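Local coordinates for protein 6-phosphogluconolactonase (Trypanosoma cruzi, PDB 6VYE) that probably hydrolyses 6-phosphogluconolactone to 6-phosphogluconate, the second step of the oxidative pentose phosphate pathway, at residues K31-I36 and E65-L70; S94-A99 and V112-V117. One frame throughout, in Å; residues are numbered along the deposited sequence.

Contact 1 (K31-I36 and E65-L70); sequences KIVEII and EEHLHL
Two weak hydrogen bonds meet at the backbone N of Leu-70: one to O of His-67, 3.2 Å away at the start of helix 68-73, the other to O3 of a glycerol probably left from crystallisation. These same two residues supply the side chains that meet helix 24-38, and the contact they make rests on CH-pi and methyl-methyl packing. Val-33 sets one methyl squarely on the His-67 imidazole: CG2 lies 3.7 Å from the ring centroid and only 6° off the ring normal, a CH-pi contact with all five ring atoms at nearly equal range. With CG1 of Val-33 anti to the backbone N (chi1 170°), CG2 is left to cover the ring while CG1 turns to Leu-70, whose CD2 it approaches at 4.3 Å. The helices belong to successive crossovers of the central sheet in this Rossmann-like alpha/beta fold, 24-38 leading into strand 46-50 and the pair 54-66 and 68-73 leading from it to strand 77-85. His-67 stands at the break within that pair, following the first helix and occupying the N-cap position of the second. One turn beyond Val-33, Ile-36 meets Leu-70 tip to tip. Its CG2 is 4.1 Å from CD1 of Leu-70, and its CD1 is equally far, 4.1 Å, from CD2 of Leu-70, so both leucine methyls are engaged. Trp-44 and Ala-76 add to this buried part: both touch the side chain of Leu-70, Ala-76 also touches that of Ile-36, and Trp-44 NE1 makes a weak hydrogen bond with Ile-36 O.

Contact 2 (S94-A99 and V112-V117); sequences SNYNMA and VVPVDV
With CG anti to the backbone N (chi1 173°), the Tyr-96 side chain swings out from the first turn of helix 95-104 toward the loop segment 112-117, where Val-112 likewise holds CG1 anti to its own N and offers that methyl to the phenol ring. Pro-114 takes a face of the ring. Its CG stands 4.1 Å from the Tyr-96 ring centroid and 12° off the normal, a CH-pi contact over the middle of the face, while its CB lies nearer the root of the ring, 4.0 Å from Tyr-96 CG. The two side chains therefore run alongside each other and point the same way, with the pyrrolidine following the length of the phenol. Val-112 meets the tyrosine side chain at about a right angle, and its CG1 comes obliquely to 3.7 Å from Tyr-96 CE1. CE1 is thus shared, since Pro-114 CG is also 4.0 Å from it. On the helix side, the backbone that carries the tyrosine is held by several hydrogen bonds. Ser-94 OG accepts a nearly straight bond from Asn-97 N (3.0 Å, 164°), and the Glu-84 carboxylate receives the N-H groups of Asn-95 and Tyr-96, a placement whose negative charge would probably suit the positive end of the helix dipole. Segment 112-117 is tethered separately, Val-113 through backbone bonding to Phe-79 and through its O to Tyr-138 OH, so that it runs between strand 77-85 and helix 128-146. The arrangement is that of a serine N-capped helix whose first-turn tyrosine makes a CH-pi contact with a proline in the loop that follows the helix, here at the surface of the alpha/beta domain.

Contact 1 and contact 2 follow one another along the chain and remain separate: their centres are 20 Å apart and their nearest atoms about 10 Å, so the two do not meet. Strand 77-85 lies between them in sequence. It is entered just after helix 68-73 of contact 1, and its end supplies Glu-84, which binds the start of the helix in contact 2. A second link is helix 54-66, whose end belongs to contact 1, while its Lys-57 and Tyr-60 touch Met-98 on helix 95-104. The glycerol sits at contact 1, beside His-67 and Leu-70; as a probable crystallisation additive, it does not by itself mark an active site.

Contact 1 (K31-I36 and E65-L70)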
loop_
_atom_site.group_PDB
_atom_site.type_symbol
_atom_site.label_atom_id
_atom_site.label_comp_id
_atom_site.label_asym_id
_atom_site.label_seq_id
_atom_site.Cartn_x
_atom_site.Cartn_y
_atom_site.Cartn_z
ATOM N N LYS A 31 11.605 4.662 -8.960
ATOM C CA LYS A 31 11.176 3.245 -9.071
ATOM C C LYS A 31 9.826 3.190 -9.811
ATOM O O LYS A 31 9.724 2.395 -10.744
ATOM C CB LYS A 31 11.098 2.588 -7.688
ATOM C CG LYS A 31 10.826 1.086 -7.723
ATOM C CD LYS A 31 11.711 0.363 -8.718
ATOM C CE LYS A 31 12.155 -1.004 -8.275
ATOM N NZ LYS A 31 13.069 -1.589 -9.281
ATOM N N ILE A 32 8.818 3.954 -9.362
ATOM C CA ILE A 32 7.471 3.935 -10.005
ATOM C C ILE A 32 7.585 4.283 -11.494
ATOM O O ILE A 32 7.044 3.531 -12.327
ATOM C CB ILE A 32 6.459 4.831 -9.264
ATOM C CG1 ILE A 32 6.095 4.263 -7.894
ATOM C CG2 ILE A 32 5.209 5.057 -10.107
ATOM C CD1 ILE A 32 5.617 5.322 -6.921
ATOM N N VAL A 33 8.310 5.331 -11.832
ATOM C CA VAL A 33 8.492 5.786 -13.244
ATOM C C VAL A 33 9.213 4.696 -14.038
ATOM O O VAL A 33 8.757 4.423 -15.134
ATOM C CB VAL A 33 9.185 7.154 -13.331
ATOM C CG1 VAL A 33 9.591 7.525 -14.756
ATOM C CG2 VAL A 33 8.293 8.236 -12.745
ATOM N N GLU A 34 10.251 4.077 -13.493
ATOM C CA GLU A 34 10.971 2.951 -14.138
ATOM C C GLU A 34 9.994 1.817 -14.451
ATOM O O GLU A 34 10.109 1.236 -15.552
ATOM C CB GLU A 34 12.050 2.369 -13.217
ATOM C CG GLU A 34 13.399 3.033 -13.361
ATOM C CD GLU A 34 14.394 2.723 -12.252
ATOM O OE1 GLU A 34 14.096 1.852 -11.366
ATOM O OE2 GLU A 34 15.449 3.383 -12.251
ATOM N N ILE A 35 9.097 1.475 -13.504
ATOM C CA ILE A 35 8.132 0.362 -13.701
ATOM C C ILE A 35 7.182 0.786 -14.835
ATOM O O ILE A 35 6.852 -0.038 -15.664
ATOM C CB ILE A 35 7.387 0.032 -12.381
ATOM C CG1 ILE A 35 8.343 -0.556 -11.336
ATOM C CG2 ILE A 35 6.194 -0.870 -12.647
ATOM C CD1 ILE A 35 7.750 -0.601 -9.958
ATOM N N ILE A 36 6.759 2.047 -14.871
ATOM C CA ILE A 36 5.831 2.547 -15.930
ATOM C C ILE A 36 6.517 2.363 -17.286
ATOM O O ILE A 36 5.932 1.742 -18.184
ATOM C CB ILE A 36 5.418 4.006 -15.688
ATOM C CG1 ILE A 36 4.529 4.133 -14.449
ATOM C CG2 ILE A 36 4.744 4.574 -16.945
ATOM C CD1 ILE A 36 4.293 5.541 -13.986
ATOM N N GLU A 65 4.606 17.423 -9.631
ATOM C CA GLU A 65 5.513 18.507 -10.081
ATOM C C GLU A 65 6.363 18.012 -11.266
ATOM O O GLU A 65 6.640 18.822 -12.148
ATOM C CB GLU A 65 6.447 19.014 -8.970
ATOM C CG GLU A 65 5.822 19.277 -7.596
ATOM C CD GLU A 65 4.457 19.957 -7.481
ATOM O OE1 GLU A 65 3.822 19.820 -6.372
ATOM O OE2 GLU A 65 4.014 20.619 -8.475
ATOM N N GLU A 66 6.789 16.749 -11.299
ATOM C CA GLU A 66 7.808 16.305 -12.286
ATOM C C GLU A 66 7.258 15.333 -13.332
ATOM O O GLU A 66 7.947 15.142 -14.329
ATOM C CB GLU A 66 8.995 15.691 -11.560
ATOM C CG GLU A 66 9.807 16.769 -10.864
ATOM C CD GLU A 66 11.011 16.280 -10.109
ATOM O OE1 GLU A 66 11.644 17.123 -9.428
ATOM O OE2 GLU A 66 11.308 15.066 -10.216
ATOM N N HIS A 67 6.096 14.715 -13.120
ATOM C CA HIS A 67 5.618 13.625 -14.015
ATOM C C HIS A 67 4.144 13.811 -14.391
ATOM O O HIS A 67 3.497 12.828 -14.778
ATOM C CB HIS A 67 5.965 12.275 -13.420
ATOM C CG HIS A 67 7.434 12.060 -13.293
ATOM N ND1 HIS A 67 8.253 11.838 -14.378
ATOM C CD2 HIS A 67 8.247 12.041 -12.212
ATOM C CE1 HIS A 67 9.496 11.693 -13.973
ATOM N NE2 HIS A 67 9.515 11.782 -12.656
ATOM N N LEU A 68 3.635 15.032 -14.362
ATOM C CA LEU A 68 2.187 15.225 -14.626
ATOM C C LEU A 68 1.844 14.814 -16.061
ATOM O O LEU A 68 0.737 14.292 -16.294
ATOM C CB LEU A 68 1.764 16.671 -14.391
ATOM C CG LEU A 68 0.251 16.876 -14.322
ATOM C CD1 LEU A 68 -0.416 15.829 -13.426
ATOM C CD2 LEU A 68 -0.056 18.273 -13.802
ATOM N N HIS A 69 2.717 15.109 -17.016
ATOM C CA HIS A 69 2.482 14.782 -18.435
ATOM C C HIS A 69 2.298 13.263 -18.589
ATOM O O HIS A 69 1.415 12.829 -19.343
ATOM C CB HIS A 69 3.622 15.324 -19.312
ATOM C CG HIS A 69 3.295 15.125 -20.747
ATOM N ND1 HIS A 69 3.715 13.996 -21.453
ATOM C CD2 HIS A 69 2.512 15.839 -21.580
ATOM C CE1 HIS A 69 3.236 14.086 -22.688
ATOM N NE2 HIS A 69 2.487 15.183 -22.782
ATOM N N LEU A 70 3.125 12.494 -17.892
ATOM C CA LEU A 70 3.133 11.028 -17.956
ATOM C C LEU A 70 1.806 10.515 -17.392
ATOM O O LEU A 70 1.277 9.570 -17.971
ATOM C CB LEU A 70 4.334 10.510 -17.172
ATOM C CG LEU A 70 4.453 9.001 -17.050
ATOM C CD1 LEU A 70 4.519 8.352 -18.414
ATOM C CD2 LEU A 70 5.682 8.627 -16.246
#

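Contact 2 (S94-A99 and V112-V117)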
loop_
_atom_site.group_PDB
_atom_site.type_symbol
_atom_site.label_atom_id
_atom_site.label_comp_id
_atom_site.label_asym_id
_atom_site.label_seq_id
_atom_site.Cartn_x
_atom_site.Cartn_y
_atom_site.Cartn_z
ATOM N N SER A 94 -8.591 11.283 5.764
ATOM C CA SER A 94 -8.875 10.594 4.474
ATOM C C SER A 94 -7.581 10.444 3.657
ATOM O O SER A 94 -6.956 11.471 3.361
ATOM C CB SER A 94 -9.936 11.314 3.694
ATOM O OG SER A 94 -10.043 10.808 2.360
ATOM N N ASN A 95 -7.194 9.222 3.276
ATOM C CA ASN A 95 -6.057 8.986 2.339
ATOM C C ASN A 95 -6.395 9.593 0.966
ATOM O O ASN A 95 -5.514 10.200 0.311
ATOM C CB ASN A 95 -5.730 7.494 2.226
ATOM C CG ASN A 95 -5.137 6.920 3.505
ATOM O OD1 ASN A 95 -4.560 7.639 4.297
ATOM N ND2 ASN A 95 -5.252 5.623 3.715
ATOM N N TYR A 96 -7.645 9.483 0.540
ATOM C CA TYR A 96 -8.106 10.062 -0.750
ATOM C C TYR A 96 -7.941 11.598 -0.721
ATOM O O TYR A 96 -7.351 12.167 -1.681
ATOM C CB TYR A 96 -9.523 9.621 -1.085
ATOM C CG TYR A 96 -10.040 10.337 -2.297
ATOM C CD1 TYR A 96 -9.342 10.253 -3.489
ATOM C CD2 TYR A 96 -11.150 11.163 -2.244
ATOM C CE1 TYR A 96 -9.753 10.943 -4.611
ATOM C CE2 TYR A 96 -11.581 11.860 -3.366
ATOM C CZ TYR A 96 -10.880 11.735 -4.553
ATOM O OH TYR A 96 -11.249 12.394 -5.683
ATOM N N ASN A 97 -8.354 12.251 0.370
ATOM C CA ASN A 97 -8.239 13.733 0.518
ATOM C C ASN A 97 -6.777 14.174 0.326
ATOM O O ASN A 97 -6.519 15.166 -0.450
ATOM C CB ASN A 97 -8.776 14.204 1.870
ATOM C CG ASN A 97 -8.671 15.706 2.041
ATOM O OD1 ASN A 97 -9.248 16.446 1.259
ATOM N ND2 ASN A 97 -7.923 16.150 3.033
ATOM N N MET A 98 -5.838 13.473 0.967
ATOM C CA MET A 98 -4.389 13.807 0.909
ATOM C C MET A 98 -3.857 13.588 -0.524
ATOM O O MET A 98 -3.175 14.485 -1.062
ATOM C CB MET A 98 -3.608 12.966 1.932
ATOM C CG MET A 98 -2.099 13.160 1.877
ATOM S SD MET A 98 -1.198 12.118 0.623
ATOM C CE MET A 98 -0.958 10.590 1.529
ATOM N N ALA A 99 -4.130 12.430 -1.127
ATOM C CA ALA A 99 -3.662 12.066 -2.488
ATOM C C ALA A 99 -4.232 13.079 -3.495
ATOM O O ALA A 99 -3.506 13.453 -4.413
ATOM C CB ALA A 99 -4.074 10.627 -2.830
ATOM N N VAL A 112 -8.937 7.498 -11.264
ATOM C CA VAL A 112 -8.929 7.741 -9.802
ATOM C C VAL A 112 -10.026 6.886 -9.208
ATOM O O VAL A 112 -11.173 7.125 -9.549
ATOM C CB VAL A 112 -9.111 9.238 -9.490
ATOM C CG1 VAL A 112 -9.137 9.485 -7.992
ATOM C CG2 VAL A 112 -8.037 10.053 -10.163
ATOM N N VAL A 113 -9.675 5.939 -8.353
ATOM C CA VAL A 113 -10.643 4.920 -7.867
ATOM C C VAL A 113 -10.622 4.910 -6.346
ATOM O O VAL A 113 -9.983 4.061 -5.745
ATOM C CB VAL A 113 -10.315 3.552 -8.505
ATOM C CG1 VAL A 113 -11.465 2.580 -8.355
ATOM C CG2 VAL A 113 -9.932 3.720 -9.978
ATOM N N PRO A 114 -11.305 5.870 -5.688
ATOM C CA PRO A 114 -11.378 5.929 -4.227
ATOM C C PRO A 114 -12.292 4.839 -3.653
ATOM O O PRO A 114 -13.089 4.270 -4.389
ATOM C CB PRO A 114 -12.030 7.277 -3.884
ATOM C CG PRO A 114 -12.371 7.930 -5.223
ATOM C CD PRO A 114 -12.116 6.916 -6.324
ATOM N N VAL A 115 -12.141 4.540 -2.369
ATOM C CA VAL A 115 -13.111 3.692 -1.622
ATOM C C VAL A 115 -14.386 4.532 -1.415
ATOM O O VAL A 115 -14.267 5.706 -1.043
ATOM C CB VAL A 115 -12.472 3.204 -0.310
ATOM C CG1 VAL A 115 -13.456 2.463 0.590
ATOM C CG2 VAL A 115 -11.245 2.345 -0.570
ATOM N N ASP A 116 -15.565 3.982 -1.690
ATOM C CA ASP A 116 -16.856 4.652 -1.355
ATOM C C ASP A 116 -16.985 4.671 0.173
ATOM O O ASP A 116 -17.016 3.590 0.754
ATOM C CB ASP A 116 -18.056 3.979 -2.035
ATOM C CG ASP A 116 -19.229 4.934 -2.251
ATOM O OD1 ASP A 116 -19.088 5.875 -3.062
ATOM O OD2 ASP A 116 -20.273 4.726 -1.627
ATOM N N VAL A 117 -16.988 5.849 0.800
ATOM C CA VAL A 117 -17.079 5.999 2.290
ATOM C C VAL A 117 -18.400 6.692 2.674
ATOM O O VAL A 117 -18.470 7.227 3.784
ATOM C CB VAL A 117 -15.859 6.760 2.853
ATOM C CG1 VAL A 117 -14.576 5.983 2.608
ATOM C CG2 VAL A 117 -15.739 8.187 2.300
#